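Local coordinates for protein manganese lipoxygenase (Gaeumannomyces graminis, PDB 5FX8) that uses a manganese centre to oxygenate linoleic and alpha-linolenic acids, giving 11S- and 13R-hydroperoxy fatty acids, at residues 100-112 and 534-547. Sequence-based numbering, arbitrary orientation.
Sequences WRQDAANQTATAY and SLLARFNRAQVGDR. With NAG (2-acetamido-2-deoxy-beta-D-glucopyranose), chain F; NAG (2-acetamido-2-deoxy-beta-D-glucopyranose), chain B; NAG (2-acetamido-2-deoxy-beta-D-glucopyranose), chain K.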
loop_
_atom_site.group_PDB
_atom_site.type_symbol
_atom_site.label_atom_id
_atom_site.label_comp_id
_atom_site.label_asym_id
_atom_site.label_seq_id
_atom_site.Cartn_x
_atom_site.Cartn_y
_atom_site.Cartn_z
ATOM N N TRP A 100 12.279 -3.179 -2.402
ATOM C CA TRP A 100 10.977 -3.736 -2.086
ATOM C C TRP A 100 11.087 -4.986 -1.220
ATOM O O TRP A 100 10.329 -5.140 -0.259
ATOM C CB TRP A 100 10.243 -4.030 -3.387
ATOM C CG TRP A 100 8.815 -4.191 -3.211
ATOM C CD1 TRP A 100 7.882 -3.250 -3.370
ATOM C CD2 TRP A 100 8.135 -5.389 -2.835
ATOM N NE1 TRP A 100 6.645 -3.768 -3.117
ATOM C CE2 TRP A 100 6.768 -5.085 -2.788
ATOM C CE3 TRP A 100 8.550 -6.697 -2.537
ATOM C CZ2 TRP A 100 5.803 -6.021 -2.452
ATOM C CZ3 TRP A 100 7.593 -7.627 -2.197
ATOM C CH2 TRP A 100 6.230 -7.283 -2.154
ATOM N N ARG A 101 12.000 -5.901 -1.558
ATOM C CA ARG A 101 12.248 -7.082 -0.728
ATOM C C ARG A 101 12.529 -6.697 0.717
ATOM O O ARG A 101 11.993 -7.303 1.651
ATOM C CB ARG A 101 13.449 -7.887 -1.248
ATOM C CG ARG A 101 13.244 -8.846 -2.393
ATOM C CD ARG A 101 14.449 -9.799 -2.538
ATOM N NE ARG A 101 14.057 -10.871 -3.438
ATOM C CZ ARG A 101 14.484 -10.964 -4.678
ATOM N NH1 ARG A 101 15.372 -10.080 -5.129
ATOM N NH2 ARG A 101 14.050 -11.940 -5.459
ATOM N N GLN A 102 13.427 -5.735 0.929
ATOM C CA GLN A 102 13.736 -5.419 2.313
ATOM C C GLN A 102 12.595 -4.691 3.001
ATOM O O GLN A 102 12.430 -4.833 4.216
ATOM C CB GLN A 102 15.025 -4.626 2.402
ATOM C CG GLN A 102 14.940 -3.236 1.912
ATOM C CD GLN A 102 16.251 -2.530 2.056
ATOM O OE1 GLN A 102 17.280 -3.167 2.298
ATOM N NE2 GLN A 102 16.238 -1.215 1.914
ATOM N N ASP A 103 11.766 -3.968 2.251
ATOM C CA ASP A 103 10.649 -3.245 2.826
ATOM C C ASP A 103 9.403 -4.088 3.050
ATOM O O ASP A 103 8.531 -3.638 3.788
ATOM C CB ASP A 103 10.299 -2.048 1.946
ATOM C CG ASP A 103 11.193 -0.866 2.213
ATOM O OD1 ASP A 103 12.136 -1.044 2.996
ATOM O OD2 ASP A 103 10.986 0.229 1.654
ATOM N N ALA A 104 9.279 -5.283 2.452
ATOM C CA ALA A 104 8.093 -6.135 2.627
ATOM C C ALA A 104 8.211 -7.162 3.745
ATOM O O ALA A 104 7.190 -7.672 4.206
ATOM C CB ALA A 104 7.775 -6.886 1.340
ATOM N N ALA A 105 9.426 -7.468 4.187
ATOM C CA ALA A 105 9.643 -8.540 5.142
ATOM C C ALA A 105 8.814 -8.357 6.409
ATOM O O ALA A 105 8.105 -9.270 6.840
ATOM C CB ALA A 105 11.132 -8.619 5.461
ATOM N N ASN A 106 8.919 -7.200 7.046
ATOM C CA ASN A 106 8.242 -7.000 8.320
ATOM C C ASN A 106 6.723 -7.150 8.174
ATOM O O ASN A 106 6.084 -7.892 8.932
ATOM C CB ASN A 106 8.666 -5.632 8.842
ATOM C CG ASN A 106 8.129 -5.297 10.192
ATOM O OD1 ASN A 106 7.272 -5.959 10.743
ATOM N ND2 ASN A 106 8.628 -4.205 10.729
ATOM N N GLN A 107 6.131 -6.489 7.185
ATOM C CA GLN A 107 4.689 -6.562 7.049
ATOM C C GLN A 107 4.224 -7.979 6.687
ATOM O O GLN A 107 3.176 -8.432 7.163
ATOM C CB GLN A 107 4.220 -5.542 6.025
ATOM C CG GLN A 107 2.724 -5.560 5.744
ATOM C CD GLN A 107 1.888 -4.745 6.720
ATOM O OE1 GLN A 107 2.403 -3.988 7.517
ATOM N NE2 GLN A 107 0.585 -4.909 6.649
ATOM N N THR A 108 4.999 -8.708 5.878
ATOM C CA THR A 108 4.583 -10.057 5.506
ATOM C C THR A 108 4.605 -10.993 6.702
ATOM O O THR A 108 3.627 -11.708 6.968
ATOM C CB THR A 108 5.480 -10.608 4.415
ATOM O OG1 THR A 108 5.580 -9.669 3.360
ATOM C CG2 THR A 108 4.878 -11.843 3.863
ATOM N N ALA A 109 5.729 -11.015 7.424
ATOM C CA ALA A 109 5.826 -11.859 8.603
ATOM C C ALA A 109 4.725 -11.528 9.587
ATOM O O ALA A 109 4.068 -12.423 10.124
ATOM C CB ALA A 109 7.190 -11.704 9.256
ATOM N N THR A 110 4.476 -10.240 9.795
ATOM C CA THR A 110 3.477 -9.832 10.768
ATOM C C THR A 110 2.105 -10.320 10.368
ATOM O O THR A 110 1.363 -10.853 11.192
ATOM C CB THR A 110 3.488 -8.320 10.910
ATOM O OG1 THR A 110 4.787 -7.912 11.309
ATOM C CG2 THR A 110 2.465 -7.879 11.924
ATOM N N ALA A 111 1.770 -10.158 9.093
ATOM C CA ALA A 111 0.457 -10.550 8.609
ATOM C C ALA A 111 0.232 -12.052 8.753
ATOM O O ALA A 111 -0.856 -12.487 9.136
ATOM C CB ALA A 111 0.298 -10.114 7.160
ATOM N N TYR A 112 1.250 -12.860 8.459
ATOM C CA TYR A 112 1.103 -14.296 8.644
ATOM C C TYR A 112 0.910 -14.644 10.114
ATOM O O TYR A 112 0.038 -15.451 10.461
ATOM C CB TYR A 112 2.316 -14.997 8.066
ATOM C CG TYR A 112 2.222 -15.160 6.589
ATOM C CD1 TYR A 112 1.025 -15.488 6.004
ATOM C CD2 TYR A 112 3.330 -14.995 5.776
ATOM C CE1 TYR A 112 0.924 -15.641 4.660
ATOM C CE2 TYR A 112 3.237 -15.147 4.429
ATOM C CZ TYR A 112 2.020 -15.467 3.870
ATOM O OH TYR A 112 1.870 -15.652 2.511
ATOM N N SER A 534 -5.663 -11.913 5.053
ATOM C CA SER A 534 -4.214 -11.945 5.210
ATOM C C SER A 534 -3.498 -11.425 3.970
ATOM O O SER A 534 -2.480 -10.729 4.081
ATOM C CB SER A 534 -3.772 -13.356 5.532
ATOM O OG SER A 534 -2.363 -13.409 5.660
ATOM N N LEU A 535 -4.018 -11.741 2.783
ATOM C CA LEU A 535 -3.475 -11.166 1.552
ATOM C C LEU A 535 -3.697 -9.647 1.483
ATOM O O LEU A 535 -2.783 -8.873 1.152
ATOM C CB LEU A 535 -4.110 -11.868 0.360
ATOM C CG LEU A 535 -3.740 -11.304 -1.000
ATOM C CD1 LEU A 535 -2.262 -11.501 -1.325
ATOM C CD2 LEU A 535 -4.606 -11.944 -2.023
ATOM N N LEU A 536 -4.909 -9.194 1.797
ATOM C CA LEU A 536 -5.160 -7.761 1.728
ATOM C C LEU A 536 -4.364 -7.022 2.807
ATOM O O LEU A 536 -3.826 -5.932 2.565
ATOM C CB LEU A 536 -6.664 -7.492 1.820
ATOM C CG LEU A 536 -7.526 -8.306 0.846
ATOM C CD1 LEU A 536 -8.996 -7.970 0.893
ATOM C CD2 LEU A 536 -6.982 -8.106 -0.512
ATOM N N ALA A 537 -4.215 -7.629 3.983
ATOM C CA ALA A 537 -3.320 -7.046 4.967
ATOM C C ALA A 537 -1.894 -6.989 4.443
ATOM O O ALA A 537 -1.143 -6.090 4.800
ATOM C CB ALA A 537 -3.374 -7.829 6.278
ATOM N N ARG A 538 -1.501 -7.932 3.595
ATOM C CA ARG A 538 -0.174 -7.856 3.018
ATOM C C ARG A 538 -0.047 -6.775 1.951
ATOM O O ARG A 538 1.080 -6.417 1.590
ATOM C CB ARG A 538 0.218 -9.215 2.452
ATOM C CG ARG A 538 1.116 -10.024 3.385
ATOM C CD ARG A 538 1.258 -11.424 2.866
ATOM N NE ARG A 538 0.109 -12.252 3.176
ATOM C CZ ARG A 538 -0.378 -13.142 2.339
ATOM N NH1 ARG A 538 0.184 -13.283 1.155
ATOM N NH2 ARG A 538 -1.413 -13.878 2.676
ATOM N N PHE A 539 -1.164 -6.244 1.433
ATOM C CA PHE A 539 -1.057 -5.056 0.578
ATOM C C PHE A 539 -0.836 -3.765 1.369
ATOM O O PHE A 539 -0.482 -2.742 0.783
ATOM C CB PHE A 539 -2.297 -4.899 -0.287
ATOM C CG PHE A 539 -2.494 -5.988 -1.303
ATOM C CD1 PHE A 539 -1.483 -6.854 -1.628
ATOM C CD2 PHE A 539 -3.710 -6.130 -1.947
ATOM C CE1 PHE A 539 -1.685 -7.826 -2.559
ATOM C CE2 PHE A 539 -3.903 -7.098 -2.886
ATOM C CZ PHE A 539 -2.886 -7.940 -3.189
ATOM N N ASN A 540 -1.035 -3.785 2.675
ATOM C CA ASN A 540 -0.876 -2.626 3.535
ATOM C C ASN A 540 0.567 -2.547 4.030
ATOM O O ASN A 540 1.326 -3.514 3.953
ATOM C CB ASN A 540 -1.853 -2.707 4.705
ATOM C CG ASN A 540 -2.039 -1.390 5.415
ATOM O OD1 ASN A 540 -2.150 -0.346 4.793
ATOM N ND2 ASN A 540 -2.053 -1.433 6.725
ATOM N N ARG A 541 0.951 -1.363 4.503
ATOM C CA ARG A 541 2.309 -1.104 4.967
ATOM C C ARG A 541 2.216 -0.279 6.245
ATOM O O ARG A 541 2.224 0.947 6.203
ATOM C CB ARG A 541 3.149 -0.382 3.919
ATOM C CG ARG A 541 3.735 -1.253 2.828
ATOM C CD ARG A 541 4.802 -2.207 3.349
ATOM N NE ARG A 541 5.322 -3.080 2.303
ATOM C CZ ARG A 541 4.655 -4.115 1.811
ATOM N NH1 ARG A 541 3.455 -4.391 2.260
ATOM N NH2 ARG A 541 5.166 -4.855 0.855
ATOM N N ALA A 542 2.183 -0.958 7.373
ATOM C CA ALA A 542 2.064 -0.342 8.678
ATOM C C ALA A 542 3.292 0.456 9.104
ATOM O O ALA A 542 3.196 1.232 10.051
ATOM C CB ALA A 542 1.760 -1.435 9.706
ATOM N N GLN A 543 4.435 0.305 8.454
ATOM C CA GLN A 543 5.670 0.929 8.911
ATOM C C GLN A 543 5.975 2.252 8.218
ATOM O O GLN A 543 6.998 2.863 8.528
ATOM C CB GLN A 543 6.873 -0.005 8.711
ATOM C CG GLN A 543 6.655 -1.496 8.884
ATOM C CD GLN A 543 5.800 -2.063 7.798
ATOM O OE1 GLN A 543 5.761 -1.538 6.694
ATOM N NE2 GLN A 543 5.054 -3.076 8.123
ATOM N N VAL A 544 5.117 2.684 7.284
ATOM C CA VAL A 544 5.346 3.878 6.480
ATOM C C VAL A 544 5.666 5.075 7.366
ATOM O O VAL A 544 6.610 5.827 7.103
ATOM C CB VAL A 544 4.118 4.134 5.589
ATOM C CG1 VAL A 544 4.199 5.429 4.945
ATOM C CG2 VAL A 544 4.115 3.188 4.514
ATOM N N GLY A 545 4.904 5.250 8.440
ATOM C CA GLY A 545 5.143 6.273 9.429
ATOM C C GLY A 545 6.539 6.352 9.998
ATOM O O GLY A 545 7.172 7.404 9.894
ATOM N N ASP A 546 7.027 5.274 10.619
ATOM C CA ASP A 546 8.353 5.288 11.225
ATOM C C ASP A 546 9.461 5.374 10.188
ATOM O O ASP A 546 10.552 5.862 10.494
ATOM C CB ASP A 546 8.559 4.053 12.084
ATOM C CG ASP A 546 7.417 3.815 13.049
ATOM O OD1 ASP A 546 7.307 4.574 14.041
ATOM O OD2 ASP A 546 6.643 2.860 12.827
ATOM N N ARG A 547 9.204 4.927 8.970
ATOM C CA ARG A 547 10.178 5.011 7.899
ATOM C C ARG A 547 10.303 6.414 7.305
ATOM O O ARG A 547 11.196 6.640 6.485
ATOM C CB ARG A 547 9.818 3.990 6.823
ATOM C CG ARG A 547 9.969 2.545 7.299
ATOM C CD ARG A 547 9.576 1.539 6.257
ATOM N NE ARG A 547 9.927 0.175 6.649
ATOM C CZ ARG A 547 9.519 -0.925 6.020
ATOM N NH1 ARG A 547 8.726 -0.850 4.965
ATOM N NH2 ARG A 547 9.878 -2.102 6.460
HETATM C C1 NAG F . 8.191 -3.721 12.005
HETATM C C2 NAG F . 9.407 -3.364 12.845
HETATM C C3 NAG F . 8.975 -2.745 14.161
HETATM C C4 NAG F . 8.066 -1.554 13.897
HETATM C C5 NAG F . 6.894 -1.970 13.016
HETATM C C6 NAG F . 6.036 -0.801 12.601
HETATM C C7 NAG F . 11.436 -4.697 12.544
HETATM C C8 NAG F . 12.130 -5.985 12.863
HETATM N N2 NAG F . 10.224 -4.540 13.078
HETATM O O3 NAG F . 10.143 -2.347 14.870
HETATM O O4 NAG F . 7.567 -1.018 15.115
HETATM O O5 NAG F . 7.384 -2.560 11.805
HETATM O O6 NAG F . 6.816 0.200 11.961
HETATM O O7 NAG F . 11.950 -3.838 11.841
HETATM C C1 NAG B . 8.055 0.338 15.254
HETATM C C2 NAG B . 7.273 0.993 16.393
HETATM C C3 NAG B . 7.799 2.390 16.681
HETATM C C4 NAG B . 9.308 2.384 16.872
HETATM C C5 NAG B . 9.976 1.703 15.683
HETATM C C6 NAG B . 11.464 1.557 15.854
HETATM C C7 NAG B . 4.957 0.184 16.476
HETATM C C8 NAG B . 3.554 0.433 16.023
HETATM N N2 NAG B . 5.864 1.063 16.054
HETATM O O3 NAG B . 7.148 2.857 17.856
HETATM O O4 NAG B . 9.781 3.720 17.015
HETATM O O5 NAG B . 9.453 0.377 15.541
HETATM O O6 NAG B . 11.877 2.161 17.070
HETATM O O7 NAG B . 5.255 -0.764 17.189
HETATM C C1 NAG K . 0.142 -19.142 9.112
HETATM C C2 NAG K . -0.849 -19.018 7.986
HETATM C C3 NAG K . -0.376 -19.817 6.783
HETATM C C4 NAG K . 1.015 -19.364 6.388
HETATM C C5 NAG K . 1.926 -19.511 7.584
HETATM C C6 NAG K . 3.313 -19.002 7.335
HETATM C C7 NAG K . -3.289 -18.855 8.142
HETATM C C8 NAG K . -4.524 -19.455 8.721
HETATM N N2 NAG K . -2.148 -19.474 8.434
HETATM O O3 NAG K . -1.236 -19.583 5.682
HETATM O O4 NAG K . 1.491 -20.137 5.297
HETATM O O5 NAG K . 1.407 -18.742 8.673
HETATM O O6 NAG K . 4.056 -19.099 8.539
HETATM O O7 NAG K . -3.325 -17.873 7.429
HETATM O O HOH W 1 7.428 -3.567 0.196
HETATM O O HOH W 2 10.498 -4.961 6.252
HETATM O O HOH W 3 7.194 -4.058 5.937
#
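Gln107 and Thr108 face Arg541 and Arg538 where helix 100-112 runs nearly antiparallel to helix 534-539 (155° between directions, axes 9.1 Å apart); its earlier turns lie against the loop 540-547 that continues the second helix. Gln107, with CG anti to the backbone N (chi1 177°) and a bend at chi2, sends its amide into the end of the facing helix. Its NE2 donates to Ala537 O at 2.8 Å, on the opposite face of that carbonyl from Asn540 N, and also bonds Ser145. Its OE1 takes Ala542 N at 3.0 Å from above the carbonyl plane and Gln543 NE2 at 2.9 Å on a lone pair, so the buried amide is gripped at both atoms. At the kink, waters link Gln102 O to Asn106 N and Asp103 O to Gln107 N in place of helix bonds, and Asp103 O accepts Arg547 NH1 at 3.0 Å, in the guanidinium plane. The Asp103 carboxylate, also bonded to Gln324, stacks over that guanidinium in a long salt bridge of charges only. Arg541 NH1 binds Arg538 O and Asn540 O; its NH2 donates to a water beside Trp100. Tyr112 OH sits over one face of the Arg538 guanidinium, whose NH2 bonds Ser534 OG. The first Asn106 sugar packs beside Gln543 CB and CG, its O6 donating to Asp546 OD2. Trp100 NE1 holds Ser617 O and Arg541 approaches Val618, which places this helix-loop junction beside the C-terminal manganese ligand of the lipoxygenase fold.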